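Local coordinates for putative sugar ABC transporter, substrate-binding protein (Clostridium phytofermentans, PDB 4WZZ) that binds L-rhamnose in its interdomain pocket and probably delivers sugar to an ABC transporter as its extracytoplasmic solute-binding component, at residues Q70-G75 and L140-A145; G75-I80 and G85-Q90. One frame throughout, in Å; residues are numbered along the deposited sequence.

Contact 1. Residues Q70-G75 and L140-A145; sequences QKESEG and LSLDSA. With RAM (alpha-L-rhamnopyranose), chain B.
In the rhamnose pocket, Glu72 of helix 67-82 reaches Leu142 and Asp143, the residues at which strand 138-142 ends and its loop begins. Asp143 uses both carboxylate oxygens on the sugar: OD1 accepts a bond from O4 of rhamnose at 2.7 Å, and OD2 one from O3 of rhamnose at 2.6 Å. The same OD1 is also hydrogen-bonded by Tyr68 and Gln157, so it takes three bonds. Glu72 lies behind this group. With CG anti to the backbone N (chi1 -177°) and CD continuing the extended line, its chain leaves the helix straight towards the strand end. Its CG packs on Leu142 CD1 at 3.8 Å, the two side chains approaching from opposite directions. Farther out, Glu72 OE1 rests against Asp143 CB at 3.1 Å; the two side chains cross almost perpendicularly, their carboxylate planes 67° apart. Leu302 and Val61 also touch the Glu72 side chain, and Ala306 touches Leu142. No hydrogen bond links the helix segment to the strand segment. Glu72 OE1 and Asp143 OD2 stand 3.6 Å apart, two buried acidic groups whose proximity probably raises the proton affinity of Glu72.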
ATOM      1  N   GLN A  70      -4.953  -9.279   3.397  1.00 11.41           N
ATOM      2  CA  GLN A  70      -6.131 -10.142   3.350  1.00 11.99           C
ATOM      3  C   GLN A  70      -7.369  -9.409   2.832  1.00 12.39           C
ATOM      4  O   GLN A  70      -8.212 -10.000   2.138  1.00 15.30           O
ATOM      5  CB  GLN A  70      -6.364 -10.744   4.735  1.00 12.17           C
ATOM      6  CG  GLN A  70      -5.246 -11.684   5.070  1.00 12.86           C
ATOM      7  CD  GLN A  70      -5.180 -12.060   6.550  1.00 21.94           C
ATOM      8  OE1 GLN A  70      -6.185 -12.426   7.150  1.00 30.05           O
ATOM      9  NE2 GLN A  70      -3.986 -11.979   7.131  1.00 30.07           N
ATOM     10  N   LYS A  71      -7.498  -8.129   3.173  1.00 11.83           N
ATOM     11  CA  LYS A  71      -8.646  -7.353   2.707  1.00 13.16           C
ATOM     12  C   LYS A  71      -8.510  -7.083   1.214  1.00 13.29           C
ATOM     13  O   LYS A  71      -9.496  -7.102   0.480  1.00 13.22           O
ATOM     14  CB  LYS A  71      -8.789  -6.055   3.508  1.00 12.53           C
ATOM     15  CG  LYS A  71      -9.236  -6.350   4.965  1.00 16.37           C
ATOM     16  CD  LYS A  71      -9.115  -5.179   5.871  1.00 21.51           C
ATOM     17  CE  LYS A  71      -9.189  -5.596   7.365  1.00 26.73           C
ATOM     18  NZ  LYS A  71     -10.365  -6.468   7.666  1.00 27.46           N
ATOM     19  N   GLU A  72      -7.276  -6.831   0.780  1.00 11.90           N
ATOM     20  CA  GLU A  72      -6.976  -6.646  -0.633  1.00 12.13           C
ATOM     21  C   GLU A  72      -7.328  -7.899  -1.427  1.00 12.68           C
ATOM     22  O   GLU A  72      -7.999  -7.845  -2.466  1.00 13.88           O
ATOM     23  CB  GLU A  72      -5.483  -6.346  -0.734  1.00 15.62           C
ATOM     24  CG  GLU A  72      -4.937  -6.033  -2.106  1.00 18.22           C
ATOM     25  CD  GLU A  72      -3.457  -5.789  -1.993  1.00 21.40           C
ATOM     26  OE1 GLU A  72      -3.057  -4.607  -1.954  1.00 17.77           O
ATOM     27  OE2 GLU A  72      -2.699  -6.772  -1.827  1.00 21.42           O
ATOM     28  N   SER A  73      -6.888  -9.040  -0.940  1.00 12.66           N
ATOM     29  CA  SER A  73      -7.136 -10.279  -1.660  1.00 13.26           C
ATOM     30  C   SER A  73      -8.626 -10.673  -1.626  1.00 15.85           C
ATOM     31  O   SER A  73      -9.137 -11.234  -2.589  1.00 17.54           O
ATOM     32  CB  SER A  73      -6.216 -11.398  -1.130  1.00 16.50           C
ATOM     33  OG  SER A  73      -6.478 -11.671   0.232  1.00 19.87           O
ATOM     34  N   GLU A  74      -9.313 -10.344  -0.533  1.00 17.05           N
ATOM     35  CA  GLU A  74     -10.757 -10.567  -0.420  1.00 19.62           C
ATOM     36  C   GLU A  74     -11.523  -9.801  -1.501  1.00 16.52           C
ATOM     37  O   GLU A  74     -12.416 -10.352  -2.162  1.00 16.90           O
ATOM     38  CB  GLU A  74     -11.230 -10.115   0.963  1.00 20.64           C
ATOM     39  CG  GLU A  74     -12.752 -10.068   1.150  1.00 29.06           C
ATOM     40  CD  GLU A  74     -13.170  -9.255   2.386  1.00 39.02           C
ATOM     41  OE1 GLU A  74     -12.535  -9.421   3.460  1.00 37.89           O
ATOM     42  OE2 GLU A  74     -14.128  -8.445   2.281  1.00 41.42           O
ATOM     43  N   GLY A  75     -11.170  -8.533  -1.678  1.00 14.91           N
ATOM     44  CA  GLY A  75     -11.827  -7.681  -2.649  1.00 15.56           C
ATOM     45  C   GLY A  75     -11.563  -8.170  -4.058  1.00 19.00           C
ATOM     46  O   GLY A  75     -12.431  -8.081  -4.922  1.00 17.85           O
ATOM     47  N   LEU A 140      -0.518  -8.119 -14.105  1.00 21.75           N
ATOM     48  CA  LEU A 140      -0.975  -6.830 -13.595  1.00 20.66           C
ATOM     49  C   LEU A 140      -0.324  -6.657 -12.221  1.00 20.12           C
ATOM     50  O   LEU A 140      -0.007  -7.637 -11.557  1.00 19.33           O
ATOM     51  CB  LEU A 140      -2.505  -6.861 -13.464  1.00 26.09           C
ATOM     52  CG  LEU A 140      -3.235  -5.713 -12.792  1.00 26.19           C
ATOM     53  CD1 LEU A 140      -4.580  -5.499 -13.436  1.00 26.88           C
ATOM     54  CD2 LEU A 140      -3.390  -5.988 -11.291  1.00 29.15           C
ATOM     55  N   SER A 141      -0.092  -5.419 -11.810  1.00 18.66           N
ATOM     56  CA  SER A 141       0.470  -5.185 -10.493  1.00 17.57           C
ATOM     57  C   SER A 141      -0.499  -4.291  -9.732  1.00 18.73           C
ATOM     58  O   SER A 141      -1.216  -3.503 -10.346  1.00 18.24           O
ATOM     59  CB  SER A 141       1.854  -4.553 -10.660  1.00 20.80           C
ATOM     60  OG  SER A 141       2.479  -4.287  -9.437  1.00 22.33           O
ATOM     61  N   LEU A 142      -0.536  -4.440  -8.401  1.00 16.26           N
ATOM     62  CA  LEU A 142      -1.345  -3.589  -7.532  1.00 18.72           C
ATOM     63  C   LEU A 142      -0.594  -3.337  -6.230  1.00 13.67           C
ATOM     64  O   LEU A 142       0.271  -4.127  -5.846  1.00 14.55           O
ATOM     65  CB  LEU A 142      -2.730  -4.183  -7.218  1.00 14.39           C
ATOM     66  CG  LEU A 142      -2.832  -5.295  -6.167  1.00 14.45           C
ATOM     67  CD1 LEU A 142      -4.282  -5.602  -5.825  1.00 15.15           C
ATOM     68  CD2 LEU A 142      -2.131  -6.555  -6.644  1.00 17.04           C
ATOM     69  N   ASP A 143      -0.953  -2.239  -5.563  1.00 12.92           N
ATOM     70  CA  ASP A 143      -0.491  -1.919  -4.193  1.00 13.04           C
ATOM     71  C   ASP A 143       0.969  -1.493  -4.177  1.00 13.04           C
ATOM     72  O   ASP A 143       1.313  -0.418  -3.666  1.00 13.82           O
ATOM     73  CB  ASP A 143      -0.723  -3.111  -3.256  1.00 12.27           C
ATOM     74  CG  ASP A 143      -0.314  -2.832  -1.827  1.00 12.05           C
ATOM     75  OD1 ASP A 143      -0.670  -1.764  -1.291  1.00 10.86           O
ATOM     76  OD2 ASP A 143       0.349  -3.711  -1.252  1.00 10.91           O
ATOM     77  N   SER A 144       1.828  -2.343  -4.719  1.00 13.23           N
ATOM     78  CA  SER A 144       3.259  -2.076  -4.793  1.00 13.18           C
ATOM     79  C   SER A 144       3.745  -2.534  -6.170  1.00 14.31           C
ATOM     80  O   SER A 144       3.589  -3.699  -6.547  1.00 14.83           O
ATOM     81  CB  SER A 144       3.981  -2.817  -3.660  1.00 16.77           C
ATOM     82  OG  SER A 144       5.386  -2.612  -3.701  1.00 14.57           O
ATOM     83  N   ALA A 145       4.306  -1.607  -6.930  1.00 15.76           N
ATOM     84  CA  ALA A 145       4.536  -1.852  -8.356  1.00 16.41           C
ATOM     85  C   ALA A 145       5.751  -2.734  -8.642  1.00 17.66           C
ATOM     86  O   ALA A 145       6.823  -2.556  -8.052  1.00 17.11           O
ATOM     87  CB  ALA A 145       4.684  -0.517  -9.095  1.00 17.05           C
TER
HETATM   88  C1  RAM B 401       1.178  -2.566   4.404  1.00  9.99           C
HETATM   89  C2  RAM B 401       1.754  -3.048   3.078  1.00  9.31           C
HETATM   90  C3  RAM B 401       1.036  -2.436   1.874  1.00  9.34           C
HETATM   91  C4  RAM B 401       0.884  -0.928   2.033  1.00  8.93           C
HETATM   92  C5  RAM B 401       0.265  -0.594   3.389  1.00  6.38           C
HETATM   93  C6  RAM B 401       0.195   0.907   3.622  1.00  7.27           C
HETATM   94  O1  RAM B 401      -0.071  -3.137   4.582  1.00 14.55           O
HETATM   95  O2  RAM B 401       3.102  -2.694   3.098  1.00  9.58           O
HETATM   96  O3  RAM B 401       1.786  -2.796   0.716  1.00  9.79           O
HETATM   97  O4  RAM B 401       0.078  -0.417   0.986  1.00  8.74           O
HETATM   98  O5  RAM B 401       1.012  -1.160   4.432  1.00  8.18           O

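Contact 2. Residues G75-I80 and G85-Q90; sequences GYKQVI and GKCVIQ
Tyr76 opens the contact between helix 67-82 and strand 86-90. Its ring presents an edge to Cys87: SG lies near the ring plane, 5.1 Å from the centroid and 88° off the normal, a sulfur-aromatic contact in which the Tyr76 CD2 side of the ring comes within 3.8 Å of SG. The ring also touches Tyr57 and Ile59 of strand 56-60, and its hydroxyl is hydrogen-bonded to Ser310 of helix 299-315.

Lys77 meets the same sulfur with its backbone CA and the root of its side chain. Lys77 CA is 3.7 Å from Cys87 SG; Cys87 CB points to the helix, and SG, anti to its own backbone N, continues to the Lys77 backbone. The aliphatic part of Lys77 then runs outward, and its CD passes Ile89 CD1 at 4.1 Å, the two chains crossing at about a right angle; this is the looser, outer margin of the contact.

Ile80, one turn after Tyr76, closes the other end. Its CG2 methyl packs on Cys87 CB at 3.9 Å and lies 3.6 Å from the backbone oxygen of Lys86. Close by, Gly85 N donates to Ile80 O at 2.9 Å, a bent bond (144° at the hydrogen) that ties the loop residue just before the strand to the last turn of the helix.

Helix and strand segments run nearly antiparallel, at 164° with axes 7.7 Å apart, as expected for the second half of a right-handed beta-alpha-beta crossover. Strand 86-90 is the outermost of its sheet and pairs in parallel with strand 56-60; helix 67-82 covers one face of both, while Val79 and Ile80 touch helix 299-315 on the same side and helix 97-110 meets Val88 and Gln90 from the other.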
ATOM      1  N   GLY A  75     -11.170  -8.533  -1.678  1.00 14.91           N
ATOM      2  CA  GLY A  75     -11.827  -7.681  -2.649  1.00 15.56           C
ATOM      3  C   GLY A  75     -11.563  -8.170  -4.058  1.00 19.00           C
ATOM      4  O   GLY A  75     -12.431  -8.081  -4.922  1.00 17.85           O
ATOM      5  N   TYR A  76     -10.352  -8.678  -4.291  1.00 15.12           N
ATOM      6  CA  TYR A  76      -9.973  -9.180  -5.604  1.00 17.29           C
ATOM      7  C   TYR A  76     -10.784 -10.447  -5.915  1.00 16.02           C
ATOM      8  O   TYR A  76     -11.407 -10.570  -6.980  1.00 16.70           O
ATOM      9  CB  TYR A  76      -8.472  -9.498  -5.636  1.00 14.86           C
ATOM     10  CG  TYR A  76      -7.940  -9.795  -7.025  1.00 15.40           C
ATOM     11  CD1 TYR A  76      -7.495  -8.781  -7.848  1.00 16.33           C
ATOM     12  CD2 TYR A  76      -7.894 -11.101  -7.499  1.00 16.80           C
ATOM     13  CE1 TYR A  76      -7.019  -9.064  -9.137  1.00 17.15           C
ATOM     14  CE2 TYR A  76      -7.425 -11.390  -8.753  1.00 16.54           C
ATOM     15  CZ  TYR A  76      -6.985 -10.363  -9.568  1.00 16.66           C
ATOM     16  OH  TYR A  76      -6.531 -10.687 -10.828  1.00 17.94           O
ATOM     17  N   LYS A  77     -10.767 -11.376  -4.972  1.00 15.85           N
ATOM     18  CA  LYS A  77     -11.477 -12.639  -5.112  1.00 16.58           C
ATOM     19  C   LYS A  77     -12.977 -12.406  -5.299  1.00 21.93           C
ATOM     20  O   LYS A  77     -13.619 -13.051  -6.127  1.00 19.99           O
ATOM     21  CB  LYS A  77     -11.223 -13.531  -3.904  1.00 16.41           C
ATOM     22  CG  LYS A  77     -12.083 -14.803  -3.863  1.00 19.25           C
ATOM     23  CD  LYS A  77     -11.777 -15.577  -2.607  1.00 23.94           C
ATOM     24  CE  LYS A  77     -12.672 -16.802  -2.457  1.00 33.99           C
ATOM     25  NZ  LYS A  77     -11.901 -18.058  -2.230  1.00 39.64           N
ATOM     26  N   GLN A  78     -13.528 -11.465  -4.544  1.00 16.98           N
ATOM     27  CA  GLN A  78     -14.964 -11.231  -4.590  1.00 20.21           C
ATOM     28  C   GLN A  78     -15.409 -10.886  -6.008  1.00 22.24           C
ATOM     29  O   GLN A  78     -16.383 -11.453  -6.530  1.00 22.56           O
ATOM     30  CB  GLN A  78     -15.336 -10.131  -3.605  1.00 23.87           C
ATOM     31  CG  GLN A  78     -16.811 -10.054  -3.323  1.00 35.71           C
ATOM     32  CD  GLN A  78     -17.529  -9.197  -4.332  1.00 39.12           C
ATOM     33  OE1 GLN A  78     -18.511  -9.617  -4.958  1.00 42.85           O
ATOM     34  NE2 GLN A  78     -17.042  -7.977  -4.500  1.00 36.37           N
ATOM     35  N   VAL A  79     -14.685  -9.978  -6.649  1.00 19.42           N
ATOM     36  CA  VAL A  79     -15.059  -9.527  -7.994  1.00 20.19           C
ATOM     37  C   VAL A  79     -14.790 -10.599  -9.049  1.00 23.69           C
ATOM     38  O   VAL A  79     -15.624 -10.833  -9.937  1.00 20.70           O
ATOM     39  CB  VAL A  79     -14.352  -8.188  -8.365  1.00 19.69           C
ATOM     40  CG1 VAL A  79     -14.448  -7.890  -9.856  1.00 19.83           C
ATOM     41  CG2 VAL A  79     -14.969  -7.040  -7.577  1.00 21.23           C
ATOM     42  N   ILE A  80     -13.652 -11.277  -8.938  1.00 18.77           N
ATOM     43  CA  ILE A  80     -13.327 -12.332  -9.878  1.00 19.36           C
ATOM     44  C   ILE A  80     -14.410 -13.419  -9.882  1.00 20.30           C
ATOM     45  O   ILE A  80     -14.913 -13.831 -10.945  1.00 22.37           O
ATOM     46  CB  ILE A  80     -11.974 -12.955  -9.518  1.00 18.78           C
ATOM     47  CG1 ILE A  80     -10.841 -11.954  -9.759  1.00 18.20           C
ATOM     48  CG2 ILE A  80     -11.756 -14.219 -10.318  1.00 19.53           C
ATOM     49  CD1 ILE A  80     -10.755 -11.445 -11.167  1.00 18.85           C
ATOM     50  N   GLY A  85     -15.078 -16.082 -12.704  1.00 24.04           N
ATOM     51  CA  GLY A  85     -13.720 -16.592 -12.736  1.00 22.57           C
ATOM     52  C   GLY A  85     -13.350 -17.362 -11.493  1.00 22.07           C
ATOM     53  O   GLY A  85     -14.100 -17.395 -10.509  1.00 21.92           O
ATOM     54  N   LYS A  86     -12.173 -17.980 -11.538  1.00 24.47           N
ATOM     55  CA  LYS A  86     -11.591 -18.649 -10.385  1.00 21.47           C
ATOM     56  C   LYS A  86     -10.478 -17.764  -9.863  1.00 20.38           C
ATOM     57  O   LYS A  86      -9.724 -17.194 -10.648  1.00 20.28           O
ATOM     58  CB  LYS A  86     -10.988 -19.987 -10.779  1.00 22.21           C
ATOM     59  CG  LYS A  86     -10.412 -20.738  -9.568  1.00 30.23           C
ATOM     60  CD  LYS A  86      -9.679 -22.028  -9.941  1.00 33.09           C
ATOM     61  CE  LYS A  86      -9.037 -22.659  -8.697  1.00 35.65           C
ATOM     62  NZ  LYS A  86      -8.093 -23.777  -9.022  1.00 42.07           N
ATOM     63  N   CYS A  87     -10.391 -17.635  -8.545  1.00 19.67           N
ATOM     64  CA  CYS A  87      -9.322 -16.847  -7.943  1.00 18.69           C
ATOM     65  C   CYS A  87      -8.478 -17.708  -7.019  1.00 24.02           C
ATOM     66  O   CYS A  87      -9.009 -18.451  -6.181  1.00 20.07           O
ATOM     67  CB  CYS A  87      -9.883 -15.639  -7.177  1.00 17.97           C
ATOM     68  SG  CYS A  87      -8.583 -14.628  -6.346  1.00 21.06           S
ATOM     69  N   VAL A  88      -7.163 -17.622  -7.198  1.00 18.26           N
ATOM     70  CA  VAL A  88      -6.224 -18.306  -6.322  1.00 18.12           C
ATOM     71  C   VAL A  88      -5.412 -17.242  -5.607  1.00 17.30           C
ATOM     72  O   VAL A  88      -4.760 -16.413  -6.251  1.00 17.77           O
ATOM     73  CB  VAL A  88      -5.277 -19.236  -7.099  1.00 21.03           C
ATOM     74  CG1 VAL A  88      -4.278 -19.881  -6.175  1.00 24.89           C
ATOM     75  CG2 VAL A  88      -6.068 -20.319  -7.841  1.00 24.09           C
ATOM     76  N   ILE A  89      -5.464 -17.247  -4.273  1.00 16.67           N
ATOM     77  CA  ILE A  89      -4.703 -16.273  -3.477  1.00 16.35           C
ATOM     78  C   ILE A  89      -3.442 -16.933  -2.945  1.00 15.84           C
ATOM     79  O   ILE A  89      -3.482 -18.078  -2.475  1.00 18.39           O
ATOM     80  CB  ILE A  89      -5.536 -15.769  -2.276  1.00 15.29           C
ATOM     81  CG1 ILE A  89      -6.821 -15.081  -2.751  1.00 15.68           C
ATOM     82  CG2 ILE A  89      -4.713 -14.827  -1.413  1.00 18.07           C
ATOM     83  CD1 ILE A  89      -7.831 -14.826  -1.643  1.00 19.06           C
ATOM     84  N   GLN A  90      -2.324 -16.223  -3.015  1.00 15.41           N
ATOM     85  CA  GLN A  90      -1.102 -16.661  -2.377  1.00 15.45           C
ATOM     86  C   GLN A  90      -0.531 -15.562  -1.499  1.00 14.60           C
ATOM     87  O   GLN A  90      -0.503 -14.376  -1.875  1.00 14.10           O
ATOM     88  CB  GLN A  90      -0.060 -17.065  -3.396  1.00 20.04           C
ATOM     89  CG  GLN A  90      -0.271 -18.460  -3.938  1.00 24.92           C
ATOM     90  CD  GLN A  90       0.810 -18.842  -4.904  1.00 28.31           C
ATOM     91  OE1 GLN A  90       1.755 -19.534  -4.550  1.00 26.64           O
ATOM     92  NE2 GLN A  90       0.686 -18.370  -6.136  1.00 25.46           N
TER

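In the fold
Both contacts use helix 67-82 and place it on one sheet; Gly75 ends segment 70-75 and begins segment 75-80. Contact 1 joins the earlier turns to the end of strand 138-142 at the pocket, whereas contact 2 joins the later turns to edge strand 86-90; both segments of contact 2 fall between those of contact 1 in sequence, apart from the shared Gly75. Their centres are about 10 Å apart, and they meet directly where Ser73 CB packs on Ile89 CG2 at 3.8 Å. Contact 1 holds a sugar-binding residue, but contact 2 is remote from the ligand: the Tyr76 side chain lies about 14 Å from rhamnose. Helix 299-315 borders both contacts.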